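RahU protein (Pseudomonas aeruginosa PAO1, PDB 6ZC2) is an aegerolysin that interacts with the membrane sphingolipid ceramide phosphorylethanolamine and, like its relatives, probably acts through lipid binding. Local coordinates at residues Ala25-Gly30 / Ser70-Ser75; Lys31-Thr36 / Ala61-Glu66. All coordinates share one frame; numbering follows the deposited sequence. Where two conformers were deposited one is given.

Contact 1: Ala25-Gly30 / Ser70-Ser75; sequences ATLQWG and SGTQGS. With EDO (1,2-ethanediol), chain D.
A classic beta bulge pairs Gln28 and Trp29 with Gln73, at the point where the chain leaves strand 19-27, turns a corner at Gln28 and enters strand 29-34 of the other sheet. Both backbone amides of the bulge converge on one acceptor: Gln28 N lies 2.8 Å from Gln73 O in a bent bond (139° at the hydrogen), while the bond from Trp29 N to the same Gln73 O is longer but nearly straight and falls on a lone pair in the carbonyl plane. Gln73 N answers with a bond to Trp29 O at 3.1 Å. Before the bulge the pairing is regular and antiparallel. Thr26 and Ser75 form a hydrogen-bonded pair, N to O in both directions, with their hydroxyls on the same face, Thr26 OG1 and Ser75 OG 3.1 Å apart in one of the two conformers of Thr26. Next along, Leu27 and Gly74 bring their CA atoms to 4.1 Å; Gly74 has no side chain, and Thr26 O comes to 3.2 Å from its CA. The bulge coincides with the corner at which the chain crosses from the five-stranded antiparallel sheet of this aegerolysin to the mixed one, and the register shifts by one residue between Leu27 and Trp29. Beyond the corner the Trp29 indole leans over the end of 70-75. Gln73, extended with CG anti to its backbone N (chi1 180°), lays its amide only 15° from the indole plane, OE1 meeting the ring edge at CD1 (3.5 Å). Ser70 CB approaches CE3 of the indole obliquely at 3.7 Å. An ethanediol, probably from the crystallisation liquor, sets its C1 over one face of the indole and takes a bond from Gly71 N to its O1, 2.7 Å long.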
loop_
_atom_site.group_PDB
_atom_site.type_symbol
_atom_site.label_atom_id
_atom_site.label_comp_id
_atom_site.label_asym_id
_atom_site.label_seq_id
_atom_site.Cartn_x
_atom_site.Cartn_y
_atom_site.Cartn_z
ATOM N N ALA A 25 2.401 1.135 9.595
ATOM C CA ALA A 25 2.118 2.082 8.524
ATOM C C ALA A 25 2.705 3.444 8.873
ATOM O O ALA A 25 2.680 3.866 10.030
ATOM C CB ALA A 25 0.612 2.192 8.299
ATOM N N THR A 26 3.267 4.122 7.873
ATOM C CA THR A 26 3.880 5.427 8.081
ATOM C C THR A 26 3.666 6.281 6.841
ATOM O O THR A 26 3.550 5.769 5.723
ATOM C CB THR A 26 5.393 5.364 8.367
ATOM O OG1 THR A 26 6.081 4.850 7.220
ATOM C CG2 THR A 26 5.722 4.513 9.598
ATOM N N LEU A 27 3.606 7.594 7.057
ATOM C CA LEU A 27 3.480 8.563 5.978
ATOM C C LEU A 27 4.530 9.642 6.156
ATOM O O LEU A 27 4.642 10.232 7.235
ATOM C CB LEU A 27 2.111 9.238 5.986
ATOM C CG LEU A 27 0.935 8.336 5.636
ATOM C CD1 LEU A 27 -0.356 9.045 5.965
ATOM C CD2 LEU A 27 0.978 7.914 4.164
ATOM N N GLN A 28 5.293 9.902 5.097
ATOM C CA GLN A 28 6.111 11.105 5.050
ATOM C C GLN A 28 5.306 12.299 4.558
ATOM O O GLN A 28 5.552 13.427 4.996
ATOM C CB GLN A 28 7.314 10.876 4.135
ATOM C CG GLN A 28 8.338 9.870 4.656
ATOM C CD GLN A 28 7.875 8.422 4.544
ATOM O OE1 GLN A 28 7.519 7.951 3.462
ATOM N NE2 GLN A 28 7.900 7.706 5.663
ATOM N N TRP A 29 4.346 12.064 3.661
ATOM C CA TRP A 29 3.477 13.094 3.108
ATOM C C TRP A 29 2.104 12.488 2.861
ATOM O O TRP A 29 2.008 11.331 2.445
ATOM C CB TRP A 29 4.028 13.602 1.770
ATOM C CG TRP A 29 5.331 14.311 1.908
ATOM C CD1 TRP A 29 6.585 13.791 1.729
ATOM C CD2 TRP A 29 5.515 15.678 2.279
ATOM N NE1 TRP A 29 7.534 14.758 1.958
ATOM C CE2 TRP A 29 6.903 15.926 2.298
ATOM C CE3 TRP A 29 4.638 16.721 2.592
ATOM C CZ2 TRP A 29 7.433 17.174 2.618
ATOM C CZ3 TRP A 29 5.166 17.958 2.908
ATOM C CH2 TRP A 29 6.550 18.174 2.920
ATOM N N GLY A 30 1.055 13.270 3.102
ATOM C CA GLY A 30 -0.298 12.856 2.770
ATOM C C GLY A 30 -1.070 12.310 3.956
ATOM O O GLY A 30 -0.709 12.495 5.120
ATOM N N SER A 70 1.831 19.166 -2.289
ATOM C CA SER A 70 2.591 17.972 -1.957
ATOM C C SER A 70 1.678 16.778 -2.193
ATOM O O SER A 70 0.450 16.907 -2.181
ATOM C CB SER A 70 3.084 18.005 -0.506
ATOM O OG SER A 70 2.008 18.207 0.395
ATOM N N GLY A 71 2.283 15.619 -2.417
ATOM C CA GLY A 71 1.560 14.404 -2.765
ATOM C C GLY A 71 1.467 13.431 -1.607
ATOM O O GLY A 71 1.231 13.821 -0.456
ATOM N N THR A 72 1.639 12.145 -1.913
ATOM C CA THR A 72 1.607 11.102 -0.900
ATOM C C THR A 72 2.852 10.233 -1.013
ATOM O O THR A 72 3.273 9.871 -2.118
ATOM C CB THR A 72 0.324 10.237 -0.967
ATOM O OG1 THR A 72 0.491 9.121 -0.090
ATOM C CG2 THR A 72 0.036 9.721 -2.384
ATOM N N GLN A 73 3.435 9.901 0.140
ATOM C CA GLN A 73 4.616 9.048 0.224
ATOM C C GLN A 73 4.580 8.339 1.570
ATOM O O GLN A 73 4.418 8.996 2.604
ATOM C CB GLN A 73 5.893 9.887 0.111
ATOM C CG GLN A 73 7.164 9.064 0.194
ATOM C CD GLN A 73 8.409 9.906 0.044
ATOM O OE1 GLN A 73 8.410 11.090 0.376
ATOM N NE2 GLN A 73 9.475 9.306 -0.474
ATOM N N GLY A 74 4.729 7.017 1.559
ATOM C CA GLY A 74 4.645 6.272 2.804
ATOM C C GLY A 74 4.909 4.797 2.593
ATOM O O GLY A 74 5.409 4.379 1.545
ATOM N N SER A 75 4.569 4.008 3.615
ATOM C CA SER A 75 4.802 2.567 3.573
ATOM C C SER A 75 3.910 1.852 4.581
ATOM O O SER A 75 3.349 2.468 5.492
ATOM C CB SER A 75 6.263 2.228 3.872
ATOM O OG SER A 75 6.589 2.549 5.208
HETATM C C1 EDO D . 5.559 14.632 -1.601
HETATM O O1 EDO D . 4.974 15.337 -2.695
HETATM C C2 EDO D . 5.828 13.196 -2.036
HETATM O O2 EDO D . 6.933 13.149 -2.949
#

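Contact 2: Lys31-Thr36 / Ala61-Glu66; sequences KFYRYT and ASCGRE. With EDO (1,2-ethanediol), chain K; EDO (1,2-ethanediol), chain C.
Tyr33 holds CG between its backbone N and carbonyl carbon (chi1 69°), which swings the ring back across strand 61-63, and Cys63 adopts the same kind of first torsion (64°), setting SG obliquely beside that ring. Between these antiparallel strands, neighbours in the six-stranded sheet of the aegerolysin fold, Ala61 CB sits over one face of the phenol, 3.7 Å from its centroid, in a CH-pi contact, while Cys63 SG comes to 3.7 Å from Tyr33 CD1. Trp6 of strand 6-13 also packs on Tyr33 and Cys63. Phe32 and Ser62 point to the other face of the sheet, where Phe32 reaches Ala25 and Leu27. Lys31 and Cys63 exchange two backbone bonds. Lys31 O has a second donor, Ser62 OG at 2.8 Å, which comes from well above the carbonyl plane; the buried hydroxyl also meets Thr72 of the facing sheet. Where strand 61-63 ends, the aliphatic part of Lys31 lies against Arg65: Lys31 CB is over one face of the guanidinium, whose NH2 is 3.6 Å from Lys31 CD. Arg65 is salt-bridged to Glu41, and Lys31 NZ is bonded to Tyr3 OH. In one conformer of Lys31 a water accepts from its NZ, at 3.0 Å, and from Glu66 N. Tyr33 N bonds to Ala61 O (3.0 Å), and an ethanediol, probably from the crystallisation liquor, bridges the two backbones, its O2 accepting from Ala61 N and donating to Tyr33 O.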
loop_
_atom_site.group_PDB
_atom_site.type_symbol
_atom_site.label_atom_id
_atom_site.label_comp_id
_atom_site.label_asym_id
_atom_site.label_seq_id
_atom_site.Cartn_x
_atom_site.Cartn_y
_atom_site.Cartn_z
ATOM N N LYS A 31 -2.174 11.630 3.639
ATOM C CA LYS A 31 -3.042 11.017 4.634
ATOM C C LYS A 31 -3.540 9.676 4.107
ATOM O O LYS A 31 -3.518 9.421 2.898
ATOM C CB LYS A 31 -4.229 11.921 4.972
ATOM C CG LYS A 31 -5.232 12.063 3.886
ATOM C CD LYS A 31 -6.231 13.104 4.320
ATOM C CE LYS A 31 -7.371 13.166 3.356
ATOM N NZ LYS A 31 -8.433 14.141 3.761
ATOM N N PHE A 32 -4.008 8.823 5.018
ATOM C CA PHE A 32 -4.737 7.621 4.634
ATOM C C PHE A 32 -6.229 7.954 4.611
ATOM O O PHE A 32 -6.702 8.805 5.373
ATOM C CB PHE A 32 -4.488 6.484 5.632
ATOM C CG PHE A 32 -3.116 5.865 5.543
ATOM C CD1 PHE A 32 -2.736 5.127 4.428
ATOM C CD2 PHE A 32 -2.213 5.993 6.596
ATOM C CE1 PHE A 32 -1.476 4.537 4.363
ATOM C CE2 PHE A 32 -0.952 5.401 6.535
ATOM C CZ PHE A 32 -0.584 4.676 5.418
ATOM N N TYR A 33 -6.977 7.276 3.736
ATOM C CA TYR A 33 -8.413 7.502 3.647
ATOM C C TYR A 33 -9.145 6.195 3.371
ATOM O O TYR A 33 -8.570 5.227 2.874
ATOM C CB TYR A 33 -8.763 8.566 2.610
ATOM C CG TYR A 33 -8.532 8.224 1.153
ATOM C CD1 TYR A 33 -7.294 8.429 0.554
ATOM C CD2 TYR A 33 -9.575 7.765 0.356
ATOM C CE1 TYR A 33 -7.101 8.170 -0.803
ATOM C CE2 TYR A 33 -9.396 7.513 -1.003
ATOM C CZ TYR A 33 -8.157 7.719 -1.575
ATOM O OH TYR A 33 -7.960 7.487 -2.921
ATOM N N ARG A 34 -10.442 6.189 3.685
ATOM C CA ARG A 34 -11.291 5.017 3.477
ATOM C C ARG A 34 -11.720 4.998 2.015
ATOM O O ARG A 34 -12.632 5.730 1.616
ATOM C CB ARG A 34 -12.491 5.063 4.419
ATOM C CG ARG A 34 -13.269 3.763 4.491
ATOM C CD ARG A 34 -14.597 3.924 5.234
ATOM N NE ARG A 34 -14.425 4.465 6.581
ATOM C CZ ARG A 34 -14.148 3.731 7.656
ATOM N NH1 ARG A 34 -14.006 2.417 7.547
ATOM N NH2 ARG A 34 -14.009 4.311 8.840
ATOM N N TYR A 35 -11.049 4.170 1.208
ATOM C CA TYR A 35 -11.297 4.136 -0.233
ATOM C C TYR A 35 -12.793 3.926 -0.470
ATOM O O TYR A 35 -13.392 3.038 0.137
ATOM C CB TYR A 35 -10.486 2.971 -0.824
ATOM C CG TYR A 35 -10.243 3.044 -2.322
ATOM C CD1 TYR A 35 -9.716 4.191 -2.908
ATOM C CD2 TYR A 35 -10.509 1.949 -3.145
ATOM C CE1 TYR A 35 -9.493 4.269 -4.274
ATOM C CE2 TYR A 35 -10.284 2.015 -4.521
ATOM C CZ TYR A 35 -9.773 3.182 -5.076
ATOM O OH TYR A 35 -9.543 3.287 -6.433
ATOM N N THR A 36 -13.427 4.755 -1.314
ATOM C CA THR A 36 -12.847 5.694 -2.267
ATOM C C THR A 36 -13.002 7.176 -1.871
ATOM O O THR A 36 -12.804 8.057 -2.707
ATOM C CB THR A 36 -13.558 5.533 -3.641
ATOM O OG1 THR A 36 -14.973 5.694 -3.464
ATOM C CG2 THR A 36 -13.292 4.156 -4.252
ATOM N N ALA A 61 -5.542 3.081 1.028
ATOM C CA ALA A 61 -5.521 4.212 0.110
ATOM C C ALA A 61 -4.930 5.438 0.791
ATOM O O ALA A 61 -5.162 5.678 1.985
ATOM C CB ALA A 61 -6.929 4.531 -0.416
ATOM N N SER A 62 -4.169 6.218 0.022
ATOM C CA SER A 62 -3.532 7.420 0.537
ATOM C C SER A 62 -3.528 8.494 -0.545
ATOM O O SER A 62 -3.375 8.187 -1.731
ATOM C CB SER A 62 -2.092 7.119 0.983
ATOM O OG SER A 62 -1.435 8.266 1.500
ATOM N N CYS A 63 -3.710 9.749 -0.133
ATOM C CA CYS A 63 -3.686 10.868 -1.066
ATOM C C CYS A 63 -2.974 12.046 -0.417
ATOM O O CYS A 63 -2.739 12.070 0.795
ATOM C CB CYS A 63 -5.094 11.263 -1.539
ATOM S SG CYS A 63 -6.192 11.889 -0.235
ATOM N N GLY A 64 -2.619 13.031 -1.239
ATOM C CA GLY A 64 -2.089 14.263 -0.700
ATOM C C GLY A 64 -3.128 15.011 0.112
ATOM O O GLY A 64 -4.338 14.845 -0.064
ATOM N N ARG A 65 -2.653 15.847 1.032
ATOM C CA ARG A 65 -3.586 16.652 1.809
ATOM C C ARG A 65 -4.272 17.670 0.902
ATOM O O ARG A 65 -3.709 18.124 -0.100
ATOM C CB ARG A 65 -2.885 17.308 3.003
ATOM C CG ARG A 65 -2.398 16.271 4.027
ATOM C CD ARG A 65 -2.474 16.751 5.481
ATOM N NE ARG A 65 -2.278 15.661 6.441
ATOM C CZ ARG A 65 -3.263 14.946 6.985
ATOM N NH1 ARG A 65 -2.987 13.976 7.846
ATOM N NH2 ARG A 65 -4.527 15.199 6.667
ATOM N N GLU A 66 -5.513 18.006 1.245
ATOM C CA GLU A 66 -6.348 18.773 0.330
ATOM C C GLU A 66 -5.724 20.135 0.036
ATOM O O GLU A 66 -5.296 20.848 0.948
ATOM C CB GLU A 66 -7.749 18.947 0.912
ATOM C CG GLU A 66 -8.721 19.419 -0.144
ATOM C CD GLU A 66 -10.182 19.347 0.266
ATOM O OE1 GLU A 66 -10.479 19.380 1.479
ATOM O OE2 GLU A 66 -11.039 19.276 -0.645
HETATM C C1 EDO K . -10.882 7.670 -6.669
HETATM O O1 EDO K . -12.100 6.990 -6.341
HETATM C C2 EDO K . -9.868 7.563 -5.535
HETATM O O2 EDO K . -10.482 7.778 -4.257
HETATM C C1 EDO C . -7.873 1.720 5.247
HETATM O O1 EDO C . -9.222 2.181 5.085
HETATM C C2 EDO C . -6.926 2.820 4.793
HETATM O O2 EDO C . -7.093 3.063 3.395
HETATM O O HOH W 1 -6.833 16.708 3.803
#

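In the fold
Contacts 1 and 2 share one piece of chain: strand 29-34 starts at the bulge of contact 1 and goes on into contact 2. Contact 1 is partly exposed and belongs mainly to the five-stranded sheet, with polar side chains and an indole along its outer face; contact 2 is buried in the six-stranded sheet, with a tyrosine ring, a methyl and a sulfur on one face and a lysine lying against an arginine guanidinium where the strand ends. Between the sheets they touch directly. Leu27 CG packs against Phe32 CE2 at 3.6 Å, and Thr72 OG1 lies 2.6 Å from Ser62 OG, a probable hydrogen bond that joins the two sheets through buried hydroxyls.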